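Local coordinates for putative gdp-fucose protein o-fucosyltransferase 1 (Caenorhabditis elegans, PDB 3ZY2) that belongs to the protein O-fucosyltransferase family of the GT-B clan and binds guanosine-5'-diphosphate, at residues 264-275 and 292-303; 111-119 and 131-139. All coordinates share one frame; numbering follows the deposited sequence.

Two ways of fixing a segment against a parallel sheet can be compared in this chain. Contact 1 (264-275 with 292-303) is a helix pair lying on the sheet that contains strands 213-218 and 282-287; its inner side chains are buried, its outer ones exposed, and what passes between the helices is almost wholly apolar. Contact 2 (111-119 with 131-139), also partly buried, lies where the second subunit comes near, at strand 135-138, outermost in the other parallel sheet within this chain. A carboxylate of that strand, waters and a disulfide to the neighbouring strand hold an irregular loop, with manganese at E111. The two share no elements; their nearest atoms are about 34 Å apart.

Contact 1: residues 264-275 and 292-303; sequences KQQILEQIVEKV and MIDEINEALKPY
The backbone N of I296 donates to M292 O at 2.8 Å, closing the first turn of helix 293-300 around two residues that both pack against helix 264-275. M292, the N-cap, has its own N bonded to the D290 carboxylate. Its side chain runs out straight and then bends at the sulfur (chi3 67°), which swings CE under the start of the other helix, 3.9 Å from K264 CG, while SD lies against the branches of I267. L268 is the central residue: its CD2 sits among E295, I296 and A299, within 3.6 Å of E295 O and 4.0 Å of A299 CB, while its CG meets M292 CE. Deeper in, the ends of I271 and I296 cross at about a right angle, CD1 to CD1 at 3.7 Å. One turn beyond L268, V272 uses its two methyls differently, CG2 against A299 and CG1 against Y303 CE1. V275 also divides its branches: CG1, set anti to the backbone N, makes a CH-pi contact over one face of the Y303 ring, 4.1 Å from the centroid, whereas CG2 meets L300 CD2 at 3.9 Å. Contacts thus recur every three or four residues along both segments, and the crossing angle of -48° is close to that expected of ridges-into-grooves packing between i+4 ridges. Both helices rest on the same side of the parallel sheet: I267 and I271 lie on strand 213-218, V275, I296 and L300 on strand 282-287, which is shared by two consecutive beta-alpha-beta crossovers, 213-218 to 282-287 and 282-287 to 307-308.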
loop_
_atom_site.group_PDB
_atom_site.type_symbol
_atom_site.label_atom_id
_atom_site.label_comp_id
_atom_site.label_asym_id
_atom_site.label_seq_id
_atom_site.Cartn_x
_atom_site.Cartn_y
_atom_site.Cartn_z
ATOM N N LYS A 264 -30.145 -12.810 -18.749
ATOM C CA LYS A 264 -30.438 -14.224 -19.044
ATOM C C LYS A 264 -30.747 -14.412 -20.529
ATOM O O LYS A 264 -30.245 -15.335 -21.162
ATOM C CB LYS A 264 -31.584 -14.756 -18.179
ATOM C CG LYS A 264 -31.184 -15.021 -16.729
ATOM C CD LYS A 264 -32.267 -15.767 -15.959
ATOM C CE LYS A 264 -32.168 -15.446 -14.468
ATOM N NZ LYS A 264 -33.475 -15.532 -13.741
ATOM N N GLN A 265 -31.564 -13.514 -21.082
ATOM C CA GLN A 265 -31.908 -13.527 -22.507
ATOM C C GLN A 265 -30.664 -13.508 -23.406
ATOM O O GLN A 265 -30.578 -14.279 -24.371
ATOM C CB GLN A 265 -32.814 -12.325 -22.847
ATOM C CG GLN A 265 -33.983 -12.086 -21.858
ATOM C CD GLN A 265 -33.626 -11.163 -20.681
ATOM O OE1 GLN A 265 -33.205 -11.622 -19.610
ATOM N NE2 GLN A 265 -33.824 -9.856 -20.874
ATOM N N GLN A 266 -29.708 -12.634 -23.071
ATOM C CA GLN A 266 -28.475 -12.448 -23.835
ATOM C C GLN A 266 -27.602 -13.715 -23.724
ATOM O O GLN A 266 -27.037 -14.166 -24.714
ATOM C CB GLN A 266 -27.703 -11.189 -23.350
ATOM C CG GLN A 266 -28.324 -9.834 -23.832
ATOM C CD GLN A 266 -27.860 -8.540 -23.080
ATOM O OE1 GLN A 266 -27.242 -8.575 -22.009
ATOM N NE2 GLN A 266 -28.202 -7.385 -23.658
ATOM N N ILE A 267 -27.526 -14.293 -22.526
ATOM C CA ILE A 267 -26.776 -15.540 -22.323
ATOM C C ILE A 267 -27.327 -16.651 -23.218
ATOM O O ILE A 267 -26.573 -17.315 -23.925
ATOM C CB ILE A 267 -26.803 -15.978 -20.849
ATOM C CG1 ILE A 267 -25.970 -14.997 -20.017
ATOM C CG2 ILE A 267 -26.260 -17.438 -20.690
ATOM C CD1 ILE A 267 -26.151 -15.107 -18.531
ATOM N N LEU A 268 -28.650 -16.803 -23.213
ATOM C CA LEU A 268 -29.287 -17.856 -23.990
ATOM C C LEU A 268 -29.078 -17.651 -25.481
ATOM O O LEU A 268 -28.705 -18.583 -26.195
ATOM C CB LEU A 268 -30.780 -17.962 -23.638
ATOM C CG LEU A 268 -31.104 -18.416 -22.207
ATOM C CD1 LEU A 268 -32.564 -18.258 -21.915
ATOM C CD2 LEU A 268 -30.704 -19.846 -21.985
ATOM N N GLU A 269 -29.309 -16.420 -25.954
ATOM C CA GLU A 269 -29.146 -16.111 -27.372
ATOM C C GLU A 269 -27.727 -16.423 -27.831
ATOM O O GLU A 269 -27.529 -17.037 -28.879
ATOM C CB GLU A 269 -29.468 -14.635 -27.647
ATOM C CG GLU A 269 -29.219 -14.240 -29.113
ATOM C CD GLU A 269 -29.727 -12.858 -29.486
ATOM O OE1 GLU A 269 -30.253 -12.136 -28.610
ATOM O OE2 GLU A 269 -29.582 -12.506 -30.678
ATOM N N GLN A 270 -26.743 -16.027 -27.028
ATOM C CA GLN A 270 -25.353 -16.195 -27.423
ATOM C C GLN A 270 -24.882 -17.655 -27.357
ATOM O O GLN A 270 -24.144 -18.105 -28.233
ATOM C CB GLN A 270 -24.459 -15.239 -26.630
ATOM C CG GLN A 270 -24.698 -13.785 -27.044
ATOM C CD GLN A 270 -24.144 -12.780 -26.074
ATOM O OE1 GLN A 270 -24.882 -11.956 -25.509
ATOM N NE2 GLN A 270 -22.837 -12.798 -25.901
ATOM N N ILE A 271 -25.340 -18.406 -26.363
ATOM C CA ILE A 271 -25.043 -19.851 -26.294
ATOM C C ILE A 271 -25.607 -20.579 -27.514
ATOM O O ILE A 271 -24.942 -21.421 -28.116
ATOM C CB ILE A 271 -25.609 -20.482 -25.016
ATOM C CG1 ILE A 271 -24.795 -20.011 -23.794
ATOM C CG2 ILE A 271 -25.584 -22.033 -25.113
ATOM C CD1 ILE A 271 -25.341 -20.473 -22.447
ATOM N N VAL A 272 -26.842 -20.259 -27.882
ATOM C CA VAL A 272 -27.450 -20.888 -29.031
ATOM C C VAL A 272 -26.680 -20.539 -30.315
ATOM O O VAL A 272 -26.445 -21.404 -31.145
ATOM C CB VAL A 272 -28.928 -20.459 -29.172
ATOM C CG1 VAL A 272 -29.480 -20.846 -30.537
ATOM C CG2 VAL A 272 -29.757 -21.081 -28.066
ATOM N N GLU A 273 -26.271 -19.275 -30.442
ATOM C CA GLU A 273 -25.480 -18.836 -31.584
ATOM C C GLU A 273 -24.168 -19.624 -31.687
ATOM O O GLU A 273 -23.804 -20.121 -32.746
ATOM C CB GLU A 273 -25.210 -17.326 -31.472
ATOM C CG GLU A 273 -24.793 -16.692 -32.772
ATOM C CD GLU A 273 -23.326 -16.881 -33.084
ATOM O OE1 GLU A 273 -22.491 -16.769 -32.154
ATOM O OE2 GLU A 273 -23.008 -17.141 -34.270
ATOM N N LYS A 274 -23.483 -19.764 -30.561
ATOM C CA LYS A 274 -22.193 -20.451 -30.561
ATOM C C LYS A 274 -22.363 -21.948 -30.784
ATOM O O LYS A 274 -21.547 -22.562 -31.454
ATOM C CB LYS A 274 -21.426 -20.180 -29.268
ATOM C CG LYS A 274 -21.078 -18.697 -29.041
ATOM C CD LYS A 274 -20.147 -18.172 -30.106
ATOM C CE LYS A 274 -19.812 -16.691 -29.880
ATOM N NZ LYS A 274 -18.956 -16.182 -30.990
ATOM N N VAL A 275 -23.429 -22.540 -30.239
ATOM C CA VAL A 275 -23.739 -23.945 -30.532
ATOM C C VAL A 275 -23.897 -24.163 -32.044
ATOM O O VAL A 275 -23.335 -25.093 -32.622
ATOM C CB VAL A 275 -24.997 -24.404 -29.766
ATOM C CG1 VAL A 275 -25.615 -25.664 -30.377
ATOM C CG2 VAL A 275 -24.639 -24.669 -28.316
ATOM N N MET A 292 -28.256 -22.137 -14.762
ATOM C CA MET A 292 -29.262 -21.962 -15.798
ATOM C C MET A 292 -29.489 -23.219 -16.644
ATOM O O MET A 292 -29.832 -23.100 -17.810
ATOM C CB MET A 292 -28.887 -20.792 -16.723
ATOM C CG MET A 292 -28.949 -19.415 -16.066
ATOM S SD MET A 292 -28.388 -18.128 -17.200
ATOM C CE MET A 292 -29.701 -18.198 -18.429
ATOM N N ILE A 293 -29.318 -24.406 -16.051
ATOM C CA ILE A 293 -29.394 -25.667 -16.812
ATOM C C ILE A 293 -30.746 -25.853 -17.484
ATOM O O ILE A 293 -30.806 -26.121 -18.684
ATOM C CB ILE A 293 -29.011 -26.930 -15.961
ATOM C CG1 ILE A 293 -27.563 -26.859 -15.489
ATOM C CG2 ILE A 293 -29.227 -28.245 -16.740
ATOM C CD1 ILE A 293 -26.515 -26.829 -16.608
ATOM N N ASP A 294 -31.831 -25.704 -16.729
ATOM C CA ASP A 294 -33.151 -25.896 -17.331
ATOM C C ASP A 294 -33.431 -24.871 -18.415
ATOM O O ASP A 294 -33.956 -25.229 -19.483
ATOM C CB ASP A 294 -34.250 -25.887 -16.273
ATOM C CG ASP A 294 -34.223 -27.124 -15.387
ATOM O OD1 ASP A 294 -33.501 -28.092 -15.701
ATOM O OD2 ASP A 294 -34.951 -27.144 -14.375
ATOM N N GLU A 295 -33.068 -23.606 -18.162
ATOM C CA GLU A 295 -33.286 -22.539 -19.150
ATOM C C GLU A 295 -32.453 -22.775 -20.419
ATOM O O GLU A 295 -32.943 -22.617 -21.540
ATOM C CB GLU A 295 -32.989 -21.144 -18.569
ATOM C CG GLU A 295 -33.901 -20.697 -17.427
ATOM C CD GLU A 295 -33.386 -21.083 -16.042
ATOM O OE1 GLU A 295 -32.599 -22.052 -15.899
ATOM O OE2 GLU A 295 -33.784 -20.402 -15.074
ATOM N N ILE A 296 -31.191 -23.168 -20.244
ATOM C CA ILE A 296 -30.356 -23.448 -21.403
ATOM C C ILE A 296 -30.880 -24.663 -22.163
ATOM O O ILE A 296 -30.938 -24.644 -23.386
ATOM C CB ILE A 296 -28.871 -23.609 -21.029
ATOM C CG1 ILE A 296 -28.335 -22.274 -20.511
ATOM C CG2 ILE A 296 -28.037 -24.063 -22.236
ATOM C CD1 ILE A 296 -27.034 -22.424 -19.729
ATOM N N ASN A 297 -31.262 -25.708 -21.428
ATOM C CA ASN A 297 -31.840 -26.896 -22.061
ATOM C C ASN A 297 -33.065 -26.613 -22.922
ATOM O O ASN A 297 -33.182 -27.162 -24.015
ATOM C CB ASN A 297 -32.136 -27.989 -21.029
ATOM C CG ASN A 297 -30.890 -28.758 -20.653
ATOM O OD1 ASN A 297 -29.860 -28.642 -21.328
ATOM N ND2 ASN A 297 -30.967 -29.544 -19.585
ATOM N N GLU A 298 -33.952 -25.734 -22.444
ATOM C CA GLU A 298 -35.111 -25.320 -23.233
ATOM C C GLU A 298 -34.629 -24.653 -24.521
ATOM O O GLU A 298 -35.101 -24.978 -25.605
ATOM C CB GLU A 298 -36.005 -24.363 -22.424
ATOM C CG GLU A 298 -37.283 -23.901 -23.134
ATOM C CD GLU A 298 -38.294 -25.028 -23.362
ATOM O OE1 GLU A 298 -38.167 -26.103 -22.726
ATOM O OE2 GLU A 298 -39.226 -24.828 -24.176
ATOM N N ALA A 299 -33.661 -23.747 -24.395
ATOM C CA ALA A 299 -33.152 -23.013 -25.547
ATOM C C ALA A 299 -32.437 -23.906 -26.572
ATOM O O ALA A 299 -32.412 -23.597 -27.773
ATOM C CB ALA A 299 -32.257 -21.854 -25.092
ATOM N N LEU A 300 -31.874 -25.015 -26.090
ATOM C CA LEU A 300 -31.143 -25.971 -26.939
ATOM C C LEU A 300 -31.985 -27.082 -27.554
ATOM O O LEU A 300 -31.476 -27.851 -28.372
ATOM C CB LEU A 300 -30.015 -26.603 -26.142
ATOM C CG LEU A 300 -28.898 -25.659 -25.744
ATOM C CD1 LEU A 300 -27.852 -26.412 -24.888
ATOM C CD2 LEU A 300 -28.266 -24.981 -26.985
ATOM N N LYS A 301 -33.259 -27.165 -27.168
ATOM C CA LYS A 301 -34.165 -28.181 -27.719
ATOM C C LYS A 301 -34.126 -28.315 -29.248
ATOM O O LYS A 301 -34.084 -29.446 -29.743
ATOM C CB LYS A 301 -35.600 -27.978 -27.212
ATOM C CG LYS A 301 -35.800 -28.484 -25.799
ATOM C CD LYS A 301 -37.264 -28.544 -25.405
ATOM C CE LYS A 301 -37.407 -29.008 -23.955
ATOM N NZ LYS A 301 -38.810 -28.814 -23.482
ATOM N N PRO A 302 -34.124 -27.184 -29.999
ATOM C CA PRO A 302 -34.050 -27.301 -31.468
ATOM C C PRO A 302 -32.805 -28.030 -31.981
ATOM O O PRO A 302 -32.826 -28.558 -33.100
ATOM C CB PRO A 302 -34.032 -25.850 -31.939
ATOM C CG PRO A 302 -34.730 -25.094 -30.863
ATOM C CD PRO A 302 -34.256 -25.768 -29.592
ATOM N N TYR A 303 -31.749 -28.082 -31.169
ATOM C CA TYR A 303 -30.513 -28.743 -31.547
ATOM C C TYR A 303 -30.405 -30.146 -30.964
ATOM O O TYR A 303 -29.488 -30.880 -31.317
ATOM C CB TYR A 303 -29.328 -27.896 -31.077
ATOM C CG TYR A 303 -29.200 -26.611 -31.835
ATOM C CD1 TYR A 303 -29.872 -25.467 -31.420
ATOM C CD2 TYR A 303 -28.438 -26.547 -32.995
ATOM C CE1 TYR A 303 -29.784 -24.277 -32.154
ATOM C CE2 TYR A 303 -28.341 -25.380 -33.731
ATOM C CZ TYR A 303 -29.005 -24.255 -33.308
ATOM O OH TYR A 303 -28.877 -23.096 -34.041
#

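Contact 2: residues 111-119 and 131-139; sequences EPGCHSKEG and VSFVGDEYF. With MN (manganese (II) ion), chain B.
D136 reaches from strand 135-138, outermost in its sheet within this chain, to C114. Its CB lies 3.8 Å from C114 SG, and CG is closer still, 3.5 Å from the same sulfur. OD1 passes C114 CB at 3.6 Å and weakly accepts from a water that is itself bonded to S116 N. To OD2, C114 N donates at 2.8 Å in a nearly straight bond (173°), arriving from above the carboxylate plane, 60° out of it. A second water donates to OD2 at 2.6 Å and accepts from H115 N, so one carboxylate oxygen holds two successive amides of the loop, one directly and one through water. The sulfur of C114, in disulfide with C98, meanwhile approaches the Y138 ring obliquely, 3.8 Å from CE1. Farther along, S116 CB touches the F133 ring, and K117 NZ forms a salt bridge with D127. At the start of segment 111-119, H115 NE2 holds E111 O, while E111 OE2 binds manganese at 2.2 Å beside guanosine-5'-diphosphate, and P112 packs on N22 of the second subunit. Side-chain and water bonds thus tie the loop to strand 135-138, and the disulfide ties it to the adjacent strand 95-98, in one of the two parallel-sheet domains expected of a GT-B fold.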
loop_
_atom_site.group_PDB
_atom_site.type_symbol
_atom_site.label_atom_id
_atom_site.label_comp_id
_atom_site.label_asym_id
_atom_site.label_seq_id
_atom_site.Cartn_x
_atom_site.Cartn_y
_atom_site.Cartn_z
ATOM N N GLU A 111 2.841 1.375 15.641
ATOM C CA GLU A 111 3.534 2.439 14.908
ATOM C C GLU A 111 3.790 2.049 13.451
ATOM O O GLU A 111 3.754 0.862 13.124
ATOM C CB GLU A 111 4.853 2.791 15.585
ATOM C CG GLU A 111 4.794 4.038 16.450
ATOM C CD GLU A 111 6.158 4.663 16.613
ATOM O OE1 GLU A 111 7.142 3.900 16.552
ATOM O OE2 GLU A 111 6.249 5.900 16.798
ATOM N N PRO A 112 4.066 3.047 12.572
ATOM C CA PRO A 112 4.122 2.747 11.131
ATOM C C PRO A 112 5.059 1.594 10.799
ATOM O O PRO A 112 6.167 1.517 11.336
ATOM C CB PRO A 112 4.642 4.050 10.516
ATOM C CG PRO A 112 4.237 5.112 11.490
ATOM C CD PRO A 112 4.374 4.467 12.841
ATOM N N GLY A 113 4.600 0.715 9.914
ATOM C CA GLY A 113 5.341 -0.484 9.525
ATOM C C GLY A 113 4.528 -1.279 8.524
ATOM O O GLY A 113 3.551 -0.780 7.973
ATOM N N CYS A 114 4.924 -2.525 8.274
ATOM C CA CYS A 114 4.220 -3.347 7.283
ATOM C C CYS A 114 2.898 -3.942 7.781
ATOM O O CYS A 114 1.979 -4.180 6.983
ATOM C CB CYS A 114 5.119 -4.481 6.778
ATOM S SG CYS A 114 6.643 -3.953 5.987
ATOM N N HIS A 115 2.830 -4.215 9.085
ATOM C CA HIS A 115 1.708 -4.927 9.733
ATOM C C HIS A 115 1.183 -6.157 8.973
ATOM O O HIS A 115 -0.012 -6.303 8.706
ATOM C CB HIS A 115 0.602 -3.942 10.123
ATOM C CG HIS A 115 1.082 -2.858 11.036
ATOM N ND1 HIS A 115 1.430 -3.096 12.348
ATOM C CD2 HIS A 115 1.310 -1.540 10.818
ATOM C CE1 HIS A 115 1.839 -1.969 12.903
ATOM N NE2 HIS A 115 1.780 -1.011 11.994
ATOM N N SER A 116 2.109 -7.061 8.666
ATOM C CA SER A 116 1.877 -8.152 7.705
ATOM C C SER A 116 0.888 -9.238 8.114
ATOM O O SER A 116 0.400 -9.990 7.261
ATOM C CB SER A 116 3.211 -8.800 7.341
ATOM O OG SER A 116 4.044 -7.862 6.699
ATOM N N LYS A 117 0.610 -9.343 9.411
ATOM C CA LYS A 117 -0.277 -10.380 9.931
ATOM C C LYS A 117 -1.629 -9.882 10.453
ATOM O O LYS A 117 -2.410 -10.663 11.015
ATOM C CB LYS A 117 0.430 -11.178 11.033
ATOM C CG LYS A 117 1.058 -12.482 10.571
ATOM C CD LYS A 117 0.864 -13.520 11.672
ATOM C CE LYS A 117 1.969 -14.502 11.748
ATOM N NZ LYS A 117 1.651 -15.590 12.736
ATOM N N GLU A 118 -1.925 -8.593 10.293
ATOM C CA GLU A 118 -3.254 -8.138 10.704
ATOM C C GLU A 118 -4.320 -8.410 9.639
ATOM O O GLU A 118 -4.088 -8.227 8.431
ATOM C CB GLU A 118 -3.277 -6.690 11.223
ATOM C CG GLU A 118 -3.021 -5.595 10.205
ATOM C CD GLU A 118 -3.367 -4.199 10.734
ATOM O OE1 GLU A 118 -2.810 -3.780 11.778
ATOM O OE2 GLU A 118 -4.205 -3.519 10.104
ATOM N N GLY A 119 -5.468 -8.888 10.109
ATOM C CA GLY A 119 -6.599 -9.189 9.248
ATOM C C GLY A 119 -6.585 -10.597 8.680
ATOM O O GLY A 119 -5.740 -11.424 9.036
ATOM N N VAL A 131 4.771 -18.909 11.035
ATOM C CA VAL A 131 5.666 -17.764 10.805
ATOM C C VAL A 131 5.136 -16.525 11.521
ATOM O O VAL A 131 3.957 -16.190 11.392
ATOM C CB VAL A 131 5.876 -17.476 9.273
ATOM C CG1 VAL A 131 6.514 -16.095 9.026
ATOM C CG2 VAL A 131 6.723 -18.578 8.632
ATOM N N SER A 132 6.004 -15.896 12.305
ATOM C CA SER A 132 5.765 -14.559 12.838
ATOM C C SER A 132 6.940 -13.682 12.431
ATOM O O SER A 132 8.043 -14.176 12.198
ATOM C CB SER A 132 5.585 -14.586 14.360
ATOM O OG SER A 132 4.380 -15.255 14.697
ATOM N N PHE A 133 6.694 -12.381 12.303
ATOM C CA PHE A 133 7.726 -11.467 11.846
ATOM C C PHE A 133 8.273 -10.632 12.993
ATOM O O PHE A 133 7.537 -10.286 13.916
ATOM C CB PHE A 133 7.187 -10.560 10.733
ATOM C CG PHE A 133 6.768 -11.316 9.498
ATOM C CD1 PHE A 133 7.725 -11.835 8.629
ATOM C CD2 PHE A 133 5.424 -11.534 9.232
ATOM C CE1 PHE A 133 7.339 -12.550 7.496
ATOM C CE2 PHE A 133 5.032 -12.237 8.109
ATOM C CZ PHE A 133 5.989 -12.741 7.239
ATOM N N VAL A 134 9.558 -10.301 12.917
ATOM C CA VAL A 134 10.242 -9.606 14.024
ATOM C C VAL A 134 10.775 -8.214 13.656
ATOM O O VAL A 134 11.429 -7.551 14.468
ATOM C CB VAL A 134 11.392 -10.458 14.583
ATOM C CG1 VAL A 134 10.894 -11.840 15.013
ATOM C CG2 VAL A 134 12.533 -10.560 13.579
ATOM N N GLY A 135 10.498 -7.782 12.428
ATOM C CA GLY A 135 10.992 -6.498 11.912
ATOM C C GLY A 135 10.536 -6.302 10.481
ATOM O O GLY A 135 9.990 -7.224 9.870
ATOM N N ASP A 136 10.786 -5.106 9.951
ATOM C CA ASP A 136 10.326 -4.723 8.624
ATOM C C ASP A 136 11.459 -4.273 7.709
ATOM O O ASP A 136 12.467 -3.725 8.177
ATOM C CB ASP A 136 9.224 -3.659 8.730
ATOM C CG ASP A 136 7.907 -4.227 9.262
ATOM O OD1 ASP A 136 7.646 -5.444 9.121
ATOM O OD2 ASP A 136 7.111 -3.444 9.806
ATOM N N GLU A 137 11.302 -4.573 6.416
ATOM C CA GLU A 137 12.157 -4.042 5.346
ATOM C C GLU A 137 11.284 -3.395 4.275
ATOM O O GLU A 137 10.242 -3.934 3.913
ATOM C CB GLU A 137 13.046 -5.129 4.722
ATOM C CG GLU A 137 14.106 -5.715 5.662
ATOM C CD GLU A 137 15.359 -4.843 5.837
ATOM O OE1 GLU A 137 15.611 -3.938 5.004
ATOM O OE2 GLU A 137 16.116 -5.097 6.810
ATOM N N TYR A 138 11.703 -2.228 3.792
ATOM C CA TYR A 138 10.943 -1.463 2.797
ATOM C C TYR A 138 11.657 -1.444 1.461
ATOM O O TYR A 138 12.885 -1.452 1.422
ATOM C CB TYR A 138 10.706 -0.034 3.304
ATOM C CG TYR A 138 10.146 -0.031 4.702
ATOM C CD1 TYR A 138 8.850 -0.478 4.953
ATOM C CD2 TYR A 138 10.910 0.404 5.775
ATOM C CE1 TYR A 138 8.344 -0.512 6.250
ATOM C CE2 TYR A 138 10.409 0.394 7.068
ATOM C CZ TYR A 138 9.122 -0.061 7.297
ATOM O OH TYR A 138 8.653 -0.068 8.595
ATOM N N PHE A 139 10.890 -1.453 0.370
ATOM C CA PHE A 139 11.476 -1.479 -0.975
ATOM C C PHE A 139 10.912 -0.407 -1.914
ATOM O O PHE A 139 11.310 -0.325 -3.083
ATOM C CB PHE A 139 11.357 -2.880 -1.611
ATOM C CG PHE A 139 9.945 -3.369 -1.747
ATOM C CD1 PHE A 139 9.149 -2.963 -2.818
ATOM C CD2 PHE A 139 9.405 -4.250 -0.808
ATOM C CE1 PHE A 139 7.831 -3.414 -2.942
ATOM C CE2 PHE A 139 8.088 -4.710 -0.925
ATOM C CZ PHE A 139 7.300 -4.297 -1.992
HETATM MN MN MN B . 6.053 7.999 16.106
HETATM O O HOH W 1 4.858 -3.918 11.086
HETATM O O HOH W 2 4.758 -7.155 9.618
HETATM O O HOH W 3 7.555 8.203 14.348
HETATM O O HOH W 4 4.406 7.844 17.670
#